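Local coordinates for OmpA family protein (Klebsiella pneumoniae subsp. pneumoniae, PDB 7RJJ) that probably binds peptidoglycan through its OmpA-like domain, the part present here with D-alanine bound, at residues A[10-15]-A[112-117]. Residues are numbered along the deposited sequence; the frame is centred on the assembly and turned at random.
Sequences DSMSLF and VEISLV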
ATOM      1  N   ASP A  10      -7.431   4.662  -4.258  1.00 23.38           N
ATOM      2  CA  ASP A  10      -6.850   4.191  -5.542  1.00 24.77           C
ATOM      3  C   ASP A  10      -5.510   3.499  -5.266  1.00 22.69           C
ATOM      4  O   ASP A  10      -4.812   3.924  -4.339  1.00 21.48           O
ATOM      5  CB  ASP A  10      -6.685   5.339  -6.538  1.00 27.96           C
ATOM      6  CG  ASP A  10      -7.998   5.859  -7.093  1.00 31.18           C
ATOM      7  OD1 ASP A  10      -8.919   6.106  -6.296  1.00 33.82           O
ATOM      8  OD2 ASP A  10      -8.106   5.946  -8.324  1.00 35.48           O
ATOM      9  N   SER A  11      -5.186   2.473  -6.061  1.00 23.14           N
ATOM     10  CA  SER A  11      -3.903   1.728  -5.969  1.00 21.39           C
ATOM     11  C   SER A  11      -2.739   2.687  -6.193  1.00 20.54           C
ATOM     12  O   SER A  11      -2.886   3.658  -6.932  1.00 20.94           O
ATOM     13  CB  SER A  11      -3.864   0.623  -6.996  1.00 23.90           C
ATOM     14  OG  SER A  11      -2.712  -0.184  -6.809  1.00 24.88           O
HETATM   15  N   MSE A  12      -1.580   2.379  -5.601  1.00 18.58           N
HETATM   16  CA  MSE A  12      -0.389   3.209  -5.726  1.00 18.87           C
HETATM   17  C   MSE A  12       0.807   2.338  -6.115  1.00 18.73           C
HETATM   18  O   MSE A  12       1.364   1.635  -5.274  1.00 17.93           O
HETATM   19  CB  MSE A  12      -0.103   3.939  -4.405  1.00 18.75           C
HETATM   20  CG  MSE A  12      -1.062   5.082  -4.087  1.00 19.53           C
HETATM   21 SE   MSE A  12      -0.574   5.981  -2.398  0.80 19.21          SE
HETATM   22  CE  MSE A  12      -0.612   4.468  -1.165  1.00 16.61           C
ATOM     23  N   SER A  13       1.169   2.368  -7.406  1.00 19.62           N
ATOM     24  CA  SER A  13       2.304   1.627  -7.934  1.00 20.22           C
ATOM     25  C   SER A  13       3.567   2.480  -7.745  1.00 20.94           C
ATOM     26  O   SER A  13       3.981   3.167  -8.720  1.00 22.64           O
ATOM     27  CB  SER A  13       2.057   1.275  -9.382  1.00 22.09           C
ATOM     28  OG  SER A  13       0.853   0.521  -9.508  1.00 21.71           O
ATOM     29  N   LEU A  14       4.188   2.380  -6.569  1.00 19.93           N
ATOM     30  CA  LEU A  14       5.319   3.259  -6.152  1.00 21.00           C
ATOM     31  C   LEU A  14       6.629   2.486  -6.001  1.00 21.62           C
ATOM     32  O   LEU A  14       7.508   3.010  -5.271  1.00 22.36           O
ATOM     33  CB  LEU A  14       4.986   3.856  -4.772  1.00 19.85           C
ATOM     34  CG  LEU A  14       3.600   4.463  -4.584  1.00 19.35           C
ATOM     35  CD1 LEU A  14       3.405   4.903  -3.133  1.00 18.71           C
ATOM     36  CD2 LEU A  14       3.368   5.620  -5.530  1.00 21.01           C
ATOM     37  N   PHE A  15       6.807   1.344  -6.672  1.00 21.83           N
ATOM     38  CA  PHE A  15       8.027   0.552  -6.356  1.00 22.83           C
ATOM     39  C   PHE A  15       8.707  -0.074  -7.574  1.00 25.06           C
ATOM     40  O   PHE A  15       8.013  -0.600  -8.479  1.00 24.73           O
ATOM     41  CB  PHE A  15       7.657  -0.607  -5.423  1.00 21.18           C
ATOM     42  CG  PHE A  15       6.901  -0.173  -4.200  1.00 19.26           C
ATOM     43  CD1 PHE A  15       7.575   0.350  -3.107  1.00 19.18           C
ATOM     44  CD2 PHE A  15       5.518  -0.235  -4.165  1.00 17.83           C
ATOM     45  CE1 PHE A  15       6.879   0.789  -1.995  1.00 17.82           C
ATOM     46  CE2 PHE A  15       4.824   0.210  -3.057  1.00 16.54           C
ATOM     47  CZ  PHE A  15       5.507   0.712  -1.969  1.00 16.61           C
ATOM     48  N   VAL A 112       0.809  -0.702  -3.474  1.00 13.57           N
ATOM     49  CA  VAL A 112       0.117  -0.765  -2.159  1.00 12.83           C
ATOM     50  C   VAL A 112      -1.324  -0.286  -2.373  1.00 13.44           C
ATOM     51  O   VAL A 112      -1.532   0.652  -3.170  1.00 14.51           O
ATOM     52  CB  VAL A 112       0.860   0.051  -1.086  1.00 12.89           C
ATOM     53  CG1 VAL A 112      -0.059   0.458   0.055  1.00 12.35           C
ATOM     54  CG2 VAL A 112       2.094  -0.679  -0.582  1.00 13.04           C
ATOM     55  N   GLU A 113      -2.266  -0.964  -1.723  1.00 13.95           N
ATOM     56  CA  GLU A 113      -3.716  -0.665  -1.738  1.00 15.47           C
ATOM     57  C   GLU A 113      -4.106  -0.284  -0.305  1.00 14.17           C
ATOM     58  O   GLU A 113      -3.580  -0.935   0.629  1.00 13.92           O
ATOM     59  CB  GLU A 113      -4.516  -1.900  -2.160  1.00 17.89           C
ATOM     60  CG  GLU A 113      -4.178  -2.455  -3.534  1.00 20.97           C
ATOM     61  CD  GLU A 113      -4.714  -1.680  -4.723  1.00 25.27           C
ATOM     62  OE1 GLU A 113      -5.376  -0.625  -4.508  1.00 28.24           O
ATOM     63  OE2 GLU A 113      -4.501  -2.153  -5.874  1.00 29.86           O
ATOM     64  N   ILE A 114      -4.933   0.743  -0.139  1.00 13.86           N
ATOM     65  CA  ILE A 114      -5.384   1.170   1.217  1.00 13.57           C
ATOM     66  C   ILE A 114      -6.909   1.049   1.281  1.00 13.90           C
ATOM     67  O   ILE A 114      -7.599   1.479   0.325  1.00 14.58           O
ATOM     68  CB  ILE A 114      -4.891   2.594   1.551  1.00 14.19           C
ATOM     69  CG1 ILE A 114      -3.362   2.658   1.593  1.00 13.96           C
ATOM     70  CG2 ILE A 114      -5.499   3.088   2.857  1.00 14.62           C
ATOM     71  CD1 ILE A 114      -2.795   4.050   1.749  1.00 15.26           C
ATOM     72  N   SER A 115      -7.401   0.416   2.346  1.00 13.43           N
ATOM     73  CA  SER A 115      -8.859   0.310   2.582  1.00 14.48           C
ATOM     74  C   SER A 115      -9.151   0.947   3.941  1.00 14.56           C
ATOM     75  O   SER A 115      -8.385   0.657   4.886  1.00 14.11           O
ATOM     76  CB  SER A 115      -9.327  -1.110   2.548  1.00 14.78           C
ATOM     77  OG  SER A 115      -9.074  -1.701   1.288  1.00 15.12           O
ATOM     78  N   LEU A 116     -10.171   1.802   4.024  1.00 15.61           N
ATOM     79  CA  LEU A 116     -10.530   2.434   5.329  1.00 16.08           C
ATOM     80  C   LEU A 116     -11.729   1.664   5.902  1.00 17.08           C
ATOM     81  O   LEU A 116     -12.753   1.539   5.214  1.00 18.28           O
ATOM     82  CB  LEU A 116     -10.796   3.922   5.114  1.00 17.35           C
ATOM     83  CG  LEU A 116      -9.715   4.667   4.326  1.00 16.97           C
ATOM     84  CD1 LEU A 116     -10.089   6.127   4.128  1.00 18.94           C
ATOM     85  CD2 LEU A 116      -8.364   4.555   5.004  1.00 15.53           C
ATOM     86  N   VAL A 117     -11.565   1.117   7.107  1.00 16.83           N
ATOM     87  CA  VAL A 117     -12.597   0.233   7.714  1.00 18.29           C
ATOM     88  C   VAL A 117     -13.180   0.930   8.938  1.00 19.59           C
ATOM     89  O   VAL A 117     -12.478   1.191   9.906  1.00 18.85           O
ATOM     90  CB  VAL A 117     -11.984  -1.136   8.059  1.00 17.58           C
ATOM     91  CG1 VAL A 117     -13.016  -2.079   8.633  1.00 19.46           C
ATOM     92  CG2 VAL A 117     -11.291  -1.752   6.848  1.00 16.63           C
TER
HETATM   93  O   HOH W   1      -3.637   3.132  -1.957  1.00 27.22           O
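A single antiparallel bridge joins the loop 10-15, which follows the short edge strand 7-8, to the start of strand 112-117, an inner strand of the mixed sheet. M12 and V112 form a hydrogen-bonded pair whose two bonds differ in approach. The amide N of M12 meets O of V112 at 3.0 Å, nearly along the C=O axis, whereas N of V112 reaches O of M12, also at 3.0 Å, from above the carbonyl plane. A water that donates to O of D10 at 2.8 Å joins the two segments beside the bridge, so that O of V112 takes both the M12 N bond and a weak one from this water.

On the helix-facing side of the bridge, apolar side chains pack together. The selenomethionine M12, extended at chi2 but bent at chi3 (-57°), carries its CE to CD1 of I114 at 3.7 Å, the two side chains crossing obliquely. V112, with CG2 beside its own backbone N, brings that methyl obliquely to the F15 ring, 3.8 Å from CE2. V71 of helix 57-77 touches both M12 and V112, and L30 of helix 27-38 also packs on M12, so the bridge borders the sheet-helix core.

On the more exposed side, E113 bends at chi2 (-76°) and brings its carboxylate over S11. OE2 of E113 lies 2.8 Å from OG of S11, a weak hydrogen bond at best, while the same oxygen forms a salt bridge with R111, its stronger partner.

The bridge holds the loop against the strand; beyond it, an inverse gamma turn centred on S13 leads to F15, whose side chain lies about 6 Å from the bound D-alanine and whose carbonyl O accepts a bond from the pocket residue R110. Next come T17 and G18 of the ligand pocket in this OmpA C-terminal-like, peptidoglycan-binding domain.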